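PDB 3B8X: pyridoxamine 5-phosphate-dependent dehydrase from Escherichia coli, which catalyses removal of the C3'-hydroxyl from GDP-4-keto-6-deoxy-D-mannose by combined transamination and deoxygenation, using a pyridoxal-phosphate cofactor, in making L-colitose for the O-antigen. Local coordinates for residues I111-I116 / V294-G299; G139-F144 / M166-N171; E82-A87 / K130-V135. The protein carries 1 engineered substitution. One frame throughout, in Å; residues are numbered along the deposited sequence.

Interaction 1: I111-I116 / V294-G299; sequences INTLNI and VQQETG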
loop_
_atom_site.group_PDB
_atom_site.type_symbol
_atom_site.label_atom_id
_atom_site.label_comp_id
_atom_site.label_asym_id
_atom_site.label_seq_id
_atom_site.Cartn_x
_atom_site.Cartn_y
_atom_site.Cartn_z
ATOM N N ILE B 111 -10.947 26.896 -15.294
ATOM C CA ILE B 111 -10.704 27.688 -14.081
ATOM C C ILE B 111 -11.979 27.886 -13.270
ATOM O O ILE B 111 -11.923 28.248 -12.089
ATOM C CB ILE B 111 -10.081 29.082 -14.430
ATOM C CG1 ILE B 111 -9.311 29.658 -13.259
ATOM C CG2 ILE B 111 -11.160 29.985 -14.984
ATOM C CD1 ILE B 111 -8.039 28.897 -12.966
ATOM N N ASN B 112 -13.125 27.656 -13.902
ATOM C CA ASN B 112 -14.376 27.799 -13.177
ATOM C C ASN B 112 -14.762 26.522 -12.455
ATOM O O ASN B 112 -15.037 26.545 -11.244
ATOM C CB ASN B 112 -15.466 28.241 -14.123
ATOM C CG ASN B 112 -15.344 29.701 -14.433
ATOM O OD1 ASN B 112 -15.514 30.522 -13.535
ATOM N ND2 ASN B 112 -14.932 30.028 -15.644
ATOM N N THR B 113 -14.841 25.418 -13.199
ATOM C CA THR B 113 -15.192 24.143 -12.577
ATOM C C THR B 113 -14.069 23.454 -11.800
ATOM O O THR B 113 -14.349 22.601 -10.946
ATOM C CB THR B 113 -15.639 23.129 -13.576
ATOM O OG1 THR B 113 -14.533 22.791 -14.408
ATOM C CG2 THR B 113 -16.773 23.680 -14.384
ATOM N N LEU B 114 -12.827 23.822 -12.139
ATOM C CA LEU B 114 -11.584 23.251 -11.592
ATOM C C LEU B 114 -11.319 21.903 -12.173
ATOM O O LEU B 114 -10.284 21.315 -11.884
ATOM C CB LEU B 114 -11.576 23.139 -10.056
ATOM C CG LEU B 114 -11.869 24.431 -9.270
ATOM C CD1 LEU B 114 -11.590 24.163 -7.800
ATOM C CD2 LEU B 114 -11.061 25.619 -9.827
ATOM N N ASN B 115 -12.231 21.441 -13.027
ATOM C CA ASN B 115 -12.066 20.136 -13.712
ATOM C C ASN B 115 -11.445 20.309 -15.107
ATOM O O ASN B 115 -11.199 21.459 -15.539
ATOM C CB ASN B 115 -13.389 19.365 -13.745
ATOM C CG ASN B 115 -13.802 18.866 -12.370
ATOM O OD1 ASN B 115 -12.969 18.611 -11.507
ATOM N ND2 ASN B 115 -15.088 18.756 -12.154
ATOM N N ILE B 116 -11.075 19.187 -15.733
ATOM C CA ILE B 116 -10.410 19.192 -17.037
ATOM C C ILE B 116 -11.213 20.064 -18.032
ATOM O O ILE B 116 -12.429 20.034 -18.041
ATOM C CB ILE B 116 -10.300 17.767 -17.591
ATOM C CG1 ILE B 116 -9.330 17.699 -18.798
ATOM C CG2 ILE B 116 -11.660 17.298 -17.945
ATOM C CD1 ILE B 116 -8.757 16.327 -19.096
ATOM N N VAL B 294 -15.240 31.814 -7.015
ATOM C CA VAL B 294 -15.481 30.526 -6.367
ATOM C C VAL B 294 -15.659 29.399 -7.409
ATOM O O VAL B 294 -15.576 29.621 -8.627
ATOM C CB VAL B 294 -16.706 30.609 -5.443
ATOM C CG1 VAL B 294 -16.468 31.675 -4.323
ATOM C CG2 VAL B 294 -17.958 30.956 -6.237
ATOM N N GLN B 295 -15.873 28.169 -6.958
ATOM C CA GLN B 295 -16.016 27.076 -7.910
ATOM C C GLN B 295 -17.424 27.068 -8.544
ATOM O O GLN B 295 -18.433 27.250 -7.855
ATOM C CB GLN B 295 -15.708 25.708 -7.238
ATOM C CG GLN B 295 -15.706 24.431 -8.135
ATOM C CD GLN B 295 -15.173 23.209 -7.377
ATOM O OE1 GLN B 295 -15.301 23.139 -6.153
ATOM N NE2 GLN B 295 -14.542 22.272 -8.089
ATOM N N GLN B 296 -17.445 26.897 -9.864
ATOM C CA GLN B 296 -18.687 26.747 -10.593
ATOM C C GLN B 296 -19.072 25.288 -10.519
ATOM O O GLN B 296 -18.324 24.426 -11.017
ATOM C CB GLN B 296 -18.509 27.065 -12.065
ATOM C CG GLN B 296 -19.756 26.717 -12.869
ATOM C CD GLN B 296 -19.546 26.969 -14.356
ATOM O OE1 GLN B 296 -19.567 26.038 -15.169
ATOM N NE2 GLN B 296 -19.266 28.220 -14.708
ATOM N N GLU B 297 -20.247 25.037 -9.952
ATOM C CA GLU B 297 -20.780 23.695 -9.787
ATOM C C GLU B 297 -21.291 23.016 -11.058
ATOM O O GLU B 297 -22.041 23.616 -11.827
ATOM C CB GLU B 297 -21.959 23.748 -8.805
ATOM C CG GLU B 297 -22.543 22.359 -8.497
ATOM C CD GLU B 297 -23.507 22.413 -7.353
ATOM O OE1 GLU B 297 -24.112 23.489 -7.189
ATOM O OE2 GLU B 297 -23.642 21.429 -6.594
ATOM N N THR B 298 -20.942 21.742 -11.216
ATOM C CA THR B 298 -21.456 20.888 -12.304
ATOM C C THR B 298 -22.322 19.809 -11.590
ATOM O O THR B 298 -21.977 19.378 -10.495
ATOM C CB THR B 298 -20.275 20.253 -13.076
ATOM O OG1 THR B 298 -19.556 21.302 -13.732
ATOM C CG2 THR B 298 -20.776 19.282 -14.154
ATOM N N GLY B 299 -23.498 19.454 -12.128
ATOM C CA GLY B 299 -24.394 18.476 -11.474
ATOM C C GLY B 299 -24.676 18.841 -10.014
ATOM O O GLY B 299 -25.003 19.988 -9.686
HETATM O O HOH W 1 -13.017 29.104 -9.827
HETATM O O HOH W 2 -16.801 30.703 -10.688
HETATM O O HOH W 3 -17.333 19.935 -14.060
#
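Ile111 opens a contact, away from the ligand and metal sites, that links the loop between strand 103-107 and helix 118-124 to the loop between strands 292-293 and 305-310. One water donates to Ile111 O and Val294 O. A second does so for Asn112 OD1 and Val294 O, so this carbonyl takes two water protons. Asn112 O is gripped directly by Gln296 N at 2.8 Å, almost straight (171° at the hydrogen) though the donor stands above the carbonyl plane. Thr113 O receives Gln295 NE2 at 2.9 Å; the extended glutamine, CG anti to the backbone N (chi1 -176°), reaches far enough that Thr113 O lies in its amide plane, while NE2 comes from above the carbonyl plane. The Thr113 hydroxyl (chi1 66°) accepts from Asn115 N at 3.0 Å, an ST turn that leaves methyl CG2 3.7 Å from Thr298 OG1. Leu114 sets CD1 3.5 Å from Gln295 NE2, an apolar cover over the buried amide, whose second proton goes to Leu137 O. Asn115 ND2 reaches Thr298 OG1 through a third water. With neither loop in regular structure, their cohesion rests on main-chain carbonyls supplied with donors from backbone, glutamine amide and water.

Interaction 2: G139-F144 / M166-N171; sequences GNPNNF and MGATFN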
loop_
_atom_site.group_PDB
_atom_site.type_symbol
_atom_site.label_atom_id
_atom_site.label_comp_id
_atom_site.label_asym_id
_atom_site.label_seq_id
_atom_site.Cartn_x
_atom_site.Cartn_y
_atom_site.Cartn_z
ATOM N N GLY B 139 -15.136 17.737 -5.104
ATOM C CA GLY B 139 -16.545 17.495 -4.884
ATOM C C GLY B 139 -17.319 17.650 -6.201
ATOM O O GLY B 139 -18.467 17.192 -6.324
ATOM N N ASN B 140 -16.682 18.343 -7.131
ATOM C CA ASN B 140 -17.344 18.652 -8.384
ATOM C C ASN B 140 -17.169 17.568 -9.430
ATOM O O ASN B 140 -16.047 17.383 -9.934
ATOM C CB ASN B 140 -16.747 19.948 -8.925
ATOM C CG ASN B 140 -17.761 20.816 -9.661
ATOM O OD1 ASN B 140 -18.982 20.703 -9.444
ATOM N ND2 ASN B 140 -17.249 21.727 -10.512
ATOM N N PRO B 141 -18.269 16.929 -9.846
ATOM C CA PRO B 141 -18.155 15.913 -10.905
ATOM C C PRO B 141 -17.871 16.564 -12.260
ATOM O O PRO B 141 -18.248 17.721 -12.534
ATOM C CB PRO B 141 -19.564 15.300 -10.973
ATOM C CG PRO B 141 -20.506 16.379 -10.490
ATOM C CD PRO B 141 -19.674 17.316 -9.589
ATOM N N ASN B 142 -17.251 15.782 -13.132
ATOM C CA ASN B 142 -17.012 16.241 -14.498
ATOM C C ASN B 142 -18.335 16.214 -15.234
ATOM O O ASN B 142 -19.276 15.560 -14.786
ATOM C CB ASN B 142 -16.078 15.257 -15.196
ATOM C CG ASN B 142 -14.669 15.481 -14.820
ATOM O OD1 ASN B 142 -13.990 16.237 -15.517
ATOM N ND2 ASN B 142 -14.260 15.000 -13.611
ATOM N N ASN B 143 -18.412 16.868 -16.389
ATOM C CA ASN B 143 -19.641 16.745 -17.132
ATOM C C ASN B 143 -19.465 15.547 -18.020
ATOM O O ASN B 143 -18.850 15.631 -19.078
ATOM C CB ASN B 143 -20.001 18.005 -17.927
ATOM C CG ASN B 143 -21.196 17.773 -18.816
ATOM O OD1 ASN B 143 -21.451 16.641 -19.205
ATOM N ND2 ASN B 143 -21.952 18.823 -19.118
ATOM N N PHE B 144 -19.948 14.413 -17.543
ATOM C CA PHE B 144 -19.772 13.144 -18.232
ATOM C C PHE B 144 -20.449 13.027 -19.590
ATOM O O PHE B 144 -19.982 12.300 -20.450
ATOM C CB PHE B 144 -19.998 11.957 -17.292
ATOM C CG PHE B 144 -18.919 11.835 -16.252
ATOM C CD1 PHE B 144 -19.135 12.234 -14.940
ATOM C CD2 PHE B 144 -17.650 11.404 -16.628
ATOM C CE1 PHE B 144 -18.086 12.177 -13.990
ATOM C CE2 PHE B 144 -16.621 11.300 -15.691
ATOM C CZ PHE B 144 -16.830 11.710 -14.395
ATOM N N MET B 166 -16.808 11.875 -3.178
ATOM C CA MET B 166 -17.770 10.878 -2.745
ATOM C C MET B 166 -19.121 11.582 -2.578
ATOM O O MET B 166 -19.185 12.693 -2.074
ATOM C CB MET B 166 -17.369 10.299 -1.395
ATOM C CG MET B 166 -18.344 9.233 -0.963
ATOM S SD MET B 166 -17.861 8.421 0.568
ATOM C CE MET B 166 -16.564 7.370 0.118
ATOM N N GLY B 167 -20.213 10.962 -3.004
ATOM C CA GLY B 167 -21.505 11.620 -2.833
ATOM C C GLY B 167 -21.942 12.630 -3.906
ATOM O O GLY B 167 -23.060 13.163 -3.858
ATOM N N ALA B 168 -21.076 12.949 -4.847
ATOM C CA ALA B 168 -21.491 13.863 -5.893
ATOM C C ALA B 168 -22.353 13.059 -6.852
ATOM O O ALA B 168 -22.170 11.857 -6.988
ATOM C CB ALA B 168 -20.283 14.399 -6.636
ATOM N N THR B 169 -23.245 13.741 -7.573
ATOM C CA THR B 169 -24.054 13.078 -8.598
ATOM C C THR B 169 -24.124 13.951 -9.854
ATOM O O THR B 169 -23.989 15.179 -9.781
ATOM C CB THR B 169 -25.464 12.869 -8.112
ATOM O OG1 THR B 169 -26.076 14.161 -7.907
ATOM C CG2 THR B 169 -25.434 12.139 -6.772
ATOM N N PHE B 170 -24.270 13.313 -11.011
ATOM C CA PHE B 170 -24.417 14.037 -12.271
ATOM C C PHE B 170 -25.482 13.318 -13.067
ATOM O O PHE B 170 -25.383 12.127 -13.359
ATOM C CB PHE B 170 -23.103 14.179 -13.049
ATOM C CG PHE B 170 -23.286 14.767 -14.421
ATOM C CD1 PHE B 170 -23.415 16.152 -14.587
ATOM C CD2 PHE B 170 -23.347 13.946 -15.546
ATOM C CE1 PHE B 170 -23.609 16.711 -15.860
ATOM C CE2 PHE B 170 -23.538 14.488 -16.830
ATOM C CZ PHE B 170 -23.668 15.878 -16.992
ATOM N N ASN B 171 -26.578 14.022 -13.298
ATOM C CA ASN B 171 -27.702 13.387 -13.968
ATOM C C ASN B 171 -28.216 12.164 -13.173
ATOM O O ASN B 171 -28.485 11.125 -13.757
ATOM C CB ASN B 171 -27.312 12.969 -15.400
ATOM C CG ASN B 171 -27.291 14.145 -16.388
ATOM O OD1 ASN B 171 -27.410 15.312 -16.001
ATOM N ND2 ASN B 171 -27.120 13.833 -17.670
#
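Phe170 is the centre of this contact, projecting from the short strand 169-170 of a two-stranded antiparallel hairpin onto the loop that leads from strand 129-135 into helix 144-151. Its CG is anti to the backbone N (chi1 173°), which carries the ring out to the start of that helix. The flat ring lies against the main chain of 142-144: Asn142 O and Asn143 CA both stand above one face, offset toward the rim, and Phe144 N, over the same face, lies 3.7 Å from Phe170 CE2. At the tip, Asn143 OD1 comes within 3.2 Å of Phe170 CZ, the amide plane tilted 49° from the ring. The opposite face carries Asn171 OD1, 3.9 Å above the ring centre.

Nearer the other end, small side chains pack against main-chain carbonyls as well as against each other. Ala168 CB comes to 3.3 Å from Gly139 O, a close approach that suits a side chain as short as alanine's. Gly139 itself has a positive phi (113°) at which a side chain would collide with the preceding carbonyl, so glycine fits. The Pro141 ring continues the layer, with CG 3.8 Å from Thr169 O; the apolar pairs are Pro141 CD with Ala168 CB, at 4.2 Å, and Pro141 CB with Phe170 CB.

Farther out, Asn142 turns away from the hairpin and gives its ND2 to Asn136 OD1, anchoring the loop to the residue that follows strand 129-135. The Phe144 ring stacks with Phe178, and Asn142 CB lies over one of its faces, 3.7 Å above the plane. Asn143 is the N-cap of helix 144-151: the OD1 that touches the Phe170 rim accepts a hydrogen bond from Glu146 N.

Interaction 3: E82-A87 / K130-V135; sequences EIIVPA and KAILTV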
loop_
_atom_site.group_PDB
_atom_site.type_symbol
_atom_site.label_atom_id
_atom_site.label_comp_id
_atom_site.label_asym_id
_atom_site.label_seq_id
_atom_site.Cartn_x
_atom_site.Cartn_y
_atom_site.Cartn_z
ATOM N N GLU B 82 -1.228 5.705 -24.382
ATOM C CA GLU B 82 -1.602 7.067 -24.008
ATOM C C GLU B 82 -2.831 7.219 -23.103
ATOM O O GLU B 82 -3.922 6.716 -23.411
ATOM C CB GLU B 82 -1.753 7.978 -25.231
ATOM C CG GLU B 82 -2.108 9.442 -24.844
ATOM C CD GLU B 82 -2.395 10.334 -26.048
ATOM O OE1 GLU B 82 -1.418 10.644 -26.775
ATOM O OE2 GLU B 82 -3.586 10.682 -26.274
ATOM N N ILE B 83 -2.625 7.953 -22.004
ATOM C CA ILE B 83 -3.678 8.287 -21.043
ATOM C C ILE B 83 -3.618 9.815 -20.781
ATOM O O ILE B 83 -2.534 10.397 -20.541
ATOM C CB ILE B 83 -3.621 7.437 -19.721
ATOM C CG1 ILE B 83 -4.759 7.825 -18.772
ATOM C CG2 ILE B 83 -2.319 7.629 -18.971
ATOM C CD1 ILE B 83 -5.407 6.668 -18.044
ATOM N N ILE B 84 -4.787 10.457 -20.878
ATOM C CA ILE B 84 -4.929 11.906 -20.678
ATOM C C ILE B 84 -5.461 12.111 -19.244
ATOM O O ILE B 84 -6.307 11.355 -18.767
ATOM C CB ILE B 84 -6.047 12.454 -21.624
ATOM C CG1 ILE B 84 -5.574 12.503 -23.078
ATOM C CG2 ILE B 84 -6.579 13.811 -21.160
ATOM C CD1 ILE B 84 -6.723 12.681 -24.050
ATOM N N VAL B 85 -4.938 13.110 -18.548
ATOM C CA VAL B 85 -5.380 13.434 -17.194
ATOM C C VAL B 85 -5.389 14.967 -17.132
ATOM O O VAL B 85 -4.609 15.615 -17.863
ATOM C CB VAL B 85 -4.299 13.044 -16.153
ATOM C CG1 VAL B 85 -4.245 11.553 -15.981
ATOM C CG2 VAL B 85 -2.948 13.588 -16.568
ATOM N N PRO B 86 -6.192 15.534 -16.226
ATOM C CA PRO B 86 -6.181 16.994 -16.004
ATOM C C PRO B 86 -4.875 17.376 -15.305
ATOM O O PRO B 86 -4.168 16.531 -14.744
ATOM C CB PRO B 86 -7.370 17.216 -15.058
ATOM C CG PRO B 86 -7.462 15.920 -14.293
ATOM C CD PRO B 86 -7.168 14.856 -15.352
ATOM N N ALA B 87 -4.545 18.653 -15.383
ATOM C CA ALA B 87 -3.316 19.237 -14.881
ATOM C C ALA B 87 -3.320 19.399 -13.379
ATOM O O ALA B 87 -2.289 19.703 -12.807
ATOM C CB ALA B 87 -3.079 20.614 -15.542
ATOM N N LYS B 130 -5.708 6.122 -25.452
ATOM C CA LYS B 130 -6.199 4.829 -24.981
ATOM C C LYS B 130 -7.137 4.952 -23.763
ATOM O O LYS B 130 -8.032 4.113 -23.551
ATOM C CB LYS B 130 -5.012 3.957 -24.549
ATOM C CG LYS B 130 -4.162 3.466 -25.678
ATOM C CD LYS B 130 -5.007 2.696 -26.692
ATOM C CE LYS B 130 -4.265 2.448 -28.001
ATOM N NZ LYS B 130 -4.634 1.131 -28.611
ATOM N N ALA B 131 -6.945 6.003 -22.973
ATOM C CA ALA B 131 -7.741 6.184 -21.775
ATOM C C ALA B 131 -7.850 7.645 -21.361
ATOM O O ALA B 131 -7.024 8.478 -21.710
ATOM C CB ALA B 131 -7.081 5.393 -20.635
ATOM N N ILE B 132 -8.832 7.918 -20.535
ATOM C CA ILE B 132 -9.003 9.251 -19.998
ATOM C C ILE B 132 -9.249 9.058 -18.499
ATOM O O ILE B 132 -10.263 8.501 -18.087
ATOM C CB ILE B 132 -10.230 9.957 -20.607
ATOM C CG1 ILE B 132 -10.229 9.829 -22.130
ATOM C CG2 ILE B 132 -10.280 11.443 -20.181
ATOM C CD1 ILE B 132 -10.731 11.076 -22.825
ATOM N N LEU B 133 -8.296 9.509 -17.699
ATOM C CA LEU B 133 -8.422 9.422 -16.243
ATOM C C LEU B 133 -8.970 10.775 -15.731
ATOM O O LEU B 133 -8.242 11.746 -15.530
ATOM C CB LEU B 133 -7.072 9.099 -15.592
ATOM C CG LEU B 133 -7.090 9.162 -14.063
ATOM C CD1 LEU B 133 -8.195 8.258 -13.498
ATOM C CD2 LEU B 133 -5.759 8.816 -13.461
ATOM N N THR B 134 -10.284 10.830 -15.594
ATOM C CA THR B 134 -10.983 12.016 -15.143
ATOM C C THR B 134 -10.780 12.077 -13.645
ATOM O O THR B 134 -10.485 11.067 -13.008
ATOM C CB THR B 134 -12.528 11.998 -15.480
ATOM O OG1 THR B 134 -13.248 10.928 -14.810
ATOM C CG2 THR B 134 -12.735 11.905 -16.992
ATOM N N VAL B 135 -10.899 13.272 -13.101
ATOM C CA VAL B 135 -10.777 13.467 -11.661
ATOM C C VAL B 135 -11.854 14.489 -11.306
ATOM O O VAL B 135 -11.892 15.552 -11.911
ATOM C CB VAL B 135 -9.417 14.104 -11.295
ATOM C CG1 VAL B 135 -9.371 14.445 -9.789
ATOM C CG2 VAL B 135 -8.260 13.189 -11.703
#
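Strands 82-86 and 129-135 are parallel neighbours in the large mixed sheet of the PLP-dependent aminotransferase fold; the axes of 82-86 and 130-135 lie 4.6 Å apart and 18° from alignment. The route between them passes through helices and strand 103-107, which flanks 82-86 on its other side.

Backbone bonds set the register, pairing Ile83 with Ala131 and Ile84 with Ile132. Ile84 N donates to Ala131 O at 3.1 Å, and Leu133 N reaches Ile84 O at 2.9 Å nearly along the C=O axis. Glu82 O is bifurcated, taking both Lys130 N and Ala131 N in its carbonyl plane. Ladder bonding stops at Pro86, which has no N-H to offer: its CD faces Leu133 O at 3.3 Å, and that buried oxygen has no hydrogen-bond partner in the model.

OE2 of Glu82 makes a salt bridge with Lys105 and a hydrogen bond with Thr129 OG1.

Apolar side chains fill the faces. The Pro86 ring turns across Val135, whose side chain lies about 4 Å from the bound cofactor-sugar adduct. The face of Ile84 and Ile132 holds only a loose approach of their CD1 tips. On the other, Val85 CG1 runs alongside Leu133, 3.8 Å from its CB. The anti CG1 branch of Ile83 (chi1 -179°) extends CD1 toward Leu133 CB; alanine's short side chain lets it cross the strand, but tightly, with Ile83 CD1 only 3.3 Å from Ala131 CB.

How the interactions relate
From the N terminus, strand 82-86 comes first, and interaction 3 closes its loop at 130-135. Residues 111-116 lie inside that loop yet pair far ahead with 294-299, so interactions 1 and 3 cross. Interaction 2 opens soon after 135, closes at 166-171, and falls wholly within the long span of interaction 1, in series with interaction 3. The 139-144 loop joins all three: Asn140 accepts from Asn115 ND2 and Thr298 N, while Asn142 ND2 bonds to Val135 O. Ile116 packs on Ile84 and Pro86. The central sheet, the loops at the ends of its strands, the small hairpin and the loop leading into strand 305-310 are thereby tied together.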